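Local coordinates for protein putative type 11 methyltransferase (Sulfolobus solfataricus, PDB 3I9F) that probably acts as an S-adenosylmethionine-dependent methyltransferase of the type 11 family, with zinc ions bound in the crystal, at residues 109-114 with 146-150; 138-144 with 155-160. All coordinates share one frame; numbering follows the deposited sequence.

Contact 1: residues 109-114 with 146-150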
# COMPACT_ATOMS: atom_id res chain seq x y z
N ILE B 109 13.76 -6.80 13.78
CA ILE B 109 13.46 -7.40 15.07
C ILE B 109 12.89 -8.79 14.87
O ILE B 109 11.84 -8.91 14.28
CB ILE B 109 12.41 -6.59 15.87
CG1 ILE B 109 12.82 -5.12 15.98
CG2 ILE B 109 12.26 -7.17 17.24
CD1 ILE B 109 11.65 -4.13 16.05
N ILE B 110 13.57 -9.82 15.39
CA ILE B 110 13.05 -11.18 15.41
C ILE B 110 12.56 -11.57 16.79
O ILE B 110 13.30 -11.46 17.76
CB ILE B 110 14.15 -12.23 15.03
CG1 ILE B 110 14.78 -11.92 13.67
CG2 ILE B 110 13.58 -13.66 15.08
CD1 ILE B 110 13.83 -11.48 12.62
N ILE B 111 11.32 -12.03 16.87
CA ILE B 111 10.82 -12.78 18.00
C ILE B 111 10.34 -14.13 17.48
O ILE B 111 9.63 -14.19 16.49
CB ILE B 111 9.65 -12.07 18.69
CG1 ILE B 111 10.12 -10.70 19.22
CG2 ILE B 111 9.12 -12.91 19.83
CD1 ILE B 111 8.98 -9.76 19.60
N ASP B 112 10.77 -15.21 18.13
CA ASP B 112 10.30 -16.53 17.79
C ASP B 112 10.50 -17.44 18.97
O ASP B 112 11.23 -17.12 19.90
CB ASP B 112 11.06 -17.10 16.58
CG ASP B 112 10.19 -18.01 15.70
OD1 ASP B 112 9.06 -18.35 16.13
OD2 ASP B 112 10.60 -18.37 14.56
N TRP B 113 9.85 -18.60 18.86
CA TRP B 113 9.86 -19.65 19.85
C TRP B 113 11.20 -20.33 20.01
O TRP B 113 11.88 -20.53 19.03
CB TRP B 113 8.84 -20.70 19.45
CG TRP B 113 7.43 -20.24 19.54
CD1 TRP B 113 6.70 -19.66 18.56
CD2 TRP B 113 6.57 -20.33 20.68
NE1 TRP B 113 5.42 -19.38 19.00
CE2 TRP B 113 5.31 -19.78 20.30
CE3 TRP B 113 6.71 -20.85 21.96
CZ2 TRP B 113 4.21 -19.75 21.17
CZ3 TRP B 113 5.62 -20.80 22.84
CH2 TRP B 113 4.40 -20.25 22.44
N ARG B 114 11.59 -20.72 21.22
CA ARG B 114 12.87 -21.39 21.36
C ARG B 114 12.75 -22.77 20.72
O ARG B 114 11.67 -23.36 20.69
CB ARG B 114 13.32 -21.52 22.81
CG ARG B 114 13.36 -20.22 23.57
CD ARG B 114 13.99 -20.40 24.94
NE ARG B 114 13.50 -19.44 25.94
CZ ARG B 114 14.04 -18.22 26.19
NH1 ARG B 114 15.09 -17.75 25.50
NH2 ARG B 114 13.50 -17.45 27.15
N PHE B 146 17.22 -10.32 23.66
CA PHE B 146 16.25 -10.16 24.73
C PHE B 146 15.32 -11.38 24.81
O PHE B 146 15.22 -12.15 23.87
CB PHE B 146 15.48 -8.84 24.59
CG PHE B 146 14.57 -8.78 23.40
CD1 PHE B 146 13.18 -8.88 23.56
CD2 PHE B 146 15.09 -8.62 22.12
CE1 PHE B 146 12.32 -8.82 22.46
CE2 PHE B 146 14.23 -8.55 21.01
CZ PHE B 146 12.85 -8.66 21.18
N ASN B 147 14.67 -11.56 25.97
CA ASN B 147 13.83 -12.70 26.24
C ASN B 147 12.41 -12.24 26.51
O ASN B 147 12.03 -12.07 27.67
CB ASN B 147 14.36 -13.52 27.42
CG ASN B 147 15.74 -14.15 27.14
OD1 ASN B 147 16.00 -14.73 26.06
ND2 ASN B 147 16.64 -14.05 28.14
N PRO B 148 11.61 -12.08 25.45
CA PRO B 148 10.21 -11.63 25.55
C PRO B 148 9.40 -12.43 26.54
O PRO B 148 8.58 -11.87 27.26
CB PRO B 148 9.64 -11.91 24.14
CG PRO B 148 10.79 -12.04 23.27
CD PRO B 148 11.95 -12.51 24.09
N THR B 149 9.60 -13.75 26.50
CA THR B 149 8.96 -14.68 27.41
C THR B 149 9.95 -15.79 27.71
O THR B 149 11.06 -15.78 27.21
CB THR B 149 7.65 -15.26 26.82
OG1 THR B 149 7.93 -16.53 26.21
CG2 THR B 149 7.02 -14.33 25.85
N PRO B 150 9.57 -16.75 28.56
CA PRO B 150 10.52 -17.81 28.90
C PRO B 150 10.54 -18.94 27.86
O PRO B 150 11.34 -19.89 27.98
CB PRO B 150 10.02 -18.35 30.25
CG PRO B 150 8.60 -17.77 30.44
CD PRO B 150 8.28 -16.87 29.28
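I111 and P148 mark the middle of this contact, where strand 106-113 passes the loop that follows strand 140-146. The end-to-end directions of 109-114 and 146-150 differ by 31°, and the CA atoms of I111 and P148 stay 7.7 Å apart, so side chains rather than backbone bonds span the gap. I111 carries the apolar half with both branches. Its CG1 reaches F146 CZ at 3.9 Å, the two side chains crossing at about a right angle, while CG2, held anti to the backbone N (CG1 beside it, chi1 -61°), slides past P148 and meets its CG at 3.9 Å. I109 CG2 adds a looser touch at the edge of the F146 ring.

R114, just past the strand end, supplies the polar half. Its chain runs extended to NE, which donates to P150 O at 3.0 Å, and NH1 donates to N147 OD1 at 3.2 Å in a nearly straight bond. Both acceptors lie close to the guanidinium plane, yet each is approached from above its own carbonyl plane; the N147 amide is turned 66° from the guanidinium. An alanine here would take away both donors, and the 147-150 turn would probably be held less firmly against the segment that follows the strand.

Around this seam, helix 10-14 packs on I109 and F146 through I13, strand 76-82 flanks I109 and I111 through L80, and strand 152-159 lies alongside, with F153 touching R114 and H152 touching I111.

Contact 2: residues 138-144 with 155-160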
# COMPACT_ATOMS: atom_id res chain seq x y z
N SER B 138 21.90 -13.39 6.70
CA SER B 138 23.37 -13.49 6.67
C SER B 138 24.13 -12.20 6.32
O SER B 138 25.36 -12.20 6.42
CB SER B 138 23.75 -14.53 5.64
OG SER B 138 23.25 -14.11 4.37
N ASN B 139 23.43 -11.16 5.88
CA ASN B 139 24.02 -9.83 5.69
C ASN B 139 23.74 -8.94 6.91
O ASN B 139 23.70 -7.70 6.80
CB ASN B 139 23.46 -9.15 4.44
CG ASN B 139 23.52 -10.04 3.20
OD1 ASN B 139 22.48 -10.62 2.76
ND2 ASN B 139 24.72 -10.19 2.65
N PHE B 140 23.49 -9.58 8.05
CA PHE B 140 23.10 -8.85 9.26
C PHE B 140 23.84 -9.41 10.43
O PHE B 140 24.25 -10.56 10.43
CB PHE B 140 21.60 -8.98 9.52
CG PHE B 140 20.74 -8.40 8.44
CD1 PHE B 140 20.16 -7.16 8.59
CD2 PHE B 140 20.50 -9.11 7.27
CE1 PHE B 140 19.40 -6.64 7.58
CE2 PHE B 140 19.75 -8.58 6.26
CZ PHE B 140 19.19 -7.36 6.41
N VAL B 141 23.98 -8.59 11.46
CA VAL B 141 24.57 -9.04 12.72
C VAL B 141 23.63 -8.73 13.85
O VAL B 141 22.87 -7.77 13.78
CB VAL B 141 26.03 -8.44 13.01
CG1 VAL B 141 27.10 -9.38 12.40
CG2 VAL B 141 26.19 -7.03 12.45
N VAL B 142 23.67 -9.55 14.89
CA VAL B 142 22.93 -9.26 16.11
C VAL B 142 23.56 -8.09 16.83
O VAL B 142 24.76 -8.08 17.08
CB VAL B 142 22.92 -10.42 17.11
CG1 VAL B 142 22.05 -10.02 18.33
CG2 VAL B 142 22.39 -11.69 16.45
N GLU B 143 22.71 -7.12 17.18
CA GLU B 143 23.08 -5.94 17.92
C GLU B 143 22.66 -6.10 19.39
O GLU B 143 23.46 -5.85 20.29
CB GLU B 143 22.44 -4.71 17.27
CG GLU B 143 22.16 -3.57 18.21
CD GLU B 143 22.00 -2.25 17.51
OE1 GLU B 143 20.89 -1.96 17.01
OE2 GLU B 143 22.99 -1.49 17.47
N LYS B 144 21.40 -6.49 19.64
CA LYS B 144 20.93 -6.82 20.98
C LYS B 144 20.23 -8.18 21.02
O LYS B 144 19.75 -8.68 20.00
CB LYS B 144 19.95 -5.77 21.46
CG LYS B 144 20.51 -4.38 21.67
CD LYS B 144 19.39 -3.28 21.63
CE LYS B 144 19.90 -1.88 22.05
NZ LYS B 144 21.31 -1.59 21.58
N LEU B 155 15.74 -11.01 18.92
CA LEU B 155 16.96 -10.38 18.41
C LEU B 155 16.65 -9.02 17.79
O LEU B 155 15.53 -8.77 17.32
CB LEU B 155 17.62 -11.26 17.36
CG LEU B 155 17.78 -12.76 17.63
CD1 LEU B 155 18.04 -13.46 16.29
CD2 LEU B 155 18.92 -13.06 18.65
N VAL B 156 17.63 -8.12 17.87
CA VAL B 156 17.59 -6.91 17.12
C VAL B 156 18.80 -7.03 16.25
O VAL B 156 19.86 -7.39 16.73
CB VAL B 156 17.69 -5.67 18.02
CG1 VAL B 156 17.65 -4.35 17.15
CG2 VAL B 156 16.58 -5.69 19.11
N LEU B 157 18.63 -6.76 14.97
CA LEU B 157 19.61 -7.06 13.97
C LEU B 157 19.87 -5.77 13.20
O LEU B 157 18.94 -5.05 12.93
CB LEU B 157 19.00 -8.07 13.02
CG LEU B 157 19.28 -9.55 13.07
CD1 LEU B 157 19.09 -10.07 14.44
CD2 LEU B 157 18.37 -10.25 12.08
N LYS B 158 21.13 -5.53 12.81
CA LYS B 158 21.49 -4.43 11.93
C LYS B 158 22.27 -4.97 10.77
O LYS B 158 22.82 -6.03 10.85
CB LYS B 158 22.38 -3.42 12.68
CG LYS B 158 23.74 -4.03 13.18
CD LYS B 158 24.56 -3.08 14.04
CE LYS B 158 25.80 -2.55 13.34
NZ LYS B 158 26.83 -2.14 14.33
N ARG B 159 22.38 -4.19 9.71
CA ARG B 159 23.13 -4.62 8.55
C ARG B 159 24.62 -4.76 8.82
O ARG B 159 25.20 -3.91 9.48
CB ARG B 159 22.99 -3.59 7.45
CG ARG B 159 21.62 -3.48 6.83
CD ARG B 159 21.71 -2.48 5.72
NE ARG B 159 20.46 -2.16 5.04
CZ ARG B 159 19.94 -2.84 4.00
NH1 ARG B 159 20.50 -3.94 3.57
NH2 ARG B 159 18.82 -2.40 3.42
N LYS B 160 25.25 -5.81 8.30
CA LYS B 160 26.72 -5.86 8.31
C LYS B 160 27.31 -4.61 7.63
O LYS B 160 26.83 -4.22 6.57
CB LYS B 160 27.24 -7.10 7.58
CG LYS B 160 27.30 -8.34 8.43
CD LYS B 160 28.00 -9.50 7.73
CE LYS B 160 27.71 -10.84 8.42
NZ LYS B 160 27.78 -12.00 7.46
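Strands 140-146 and 152-159 form the antiparallel beta hairpin at one edge of the Rossmann-like methyltransferase sheet, and a classic beta bulge interrupts their pairing. V141 and K158 make a hydrogen-bonded pair, V141 N to K158 O at 2.9 Å and K158 N to V141 O at 3.0 Å. Farther along, E143 and K144 together stand opposite the single residue V156: V156 O takes E143 N at 2.9 Å and, weakly, K144 N, while V156 N returns a bond to K144 O.

Toward the helix 130-136 side, V142 CG2 lies 4.2 Å from L157 CD1 and also approaches L155; with CG1 anti to the backbone N (chi1 -177°), CG2 stands beside that N. M134 of that helix packs against V142 and L157. F140 and R159 are a non-hydrogen-bonded pair whose side chains run side by side, with F140 CE1 3.9 Å from R159 CG and the ring and guanidinium planes 22° apart. The guanidinium itself is held by the carbonyls of K99, L102 and K103. At the open end of the hairpin, K160 makes two bonds: its N donates to N139 O at 2.9 Å, and its extended chain carries NZ to S138 O at 2.6 Å.

V141, K158, K144 and V156 line the other face; E143, in the bulge, points toward the partner strand, and its carboxylate forms a salt bridge to R107 of strand 106-113. E143 OE2 and K158 NZ, 5.0 Å apart, are not in contact, but their opposite charges would probably add a mild attraction to a hairpin held chiefly by its backbone bonds.

In the fold
Strand 152-159 stands between the two contacts: it pairs with strand 106-113 of contact 1 on one flank and with strand 140-146 of contact 2 on the other. The contacts meet directly where I110 O probably accepts a hydrogen bond from L155 N and where the F146 ring packs on V156. Both are partly buried, each having a hydrophobic part and a more open polar one. Contact 1 is the smaller, a strand-to-loop packing of side chains closed by one arginine, and lies away from the zinc sites. Contact 2 is backbone pairing within the sheet, and its R159 comes near the zinc ligand D104.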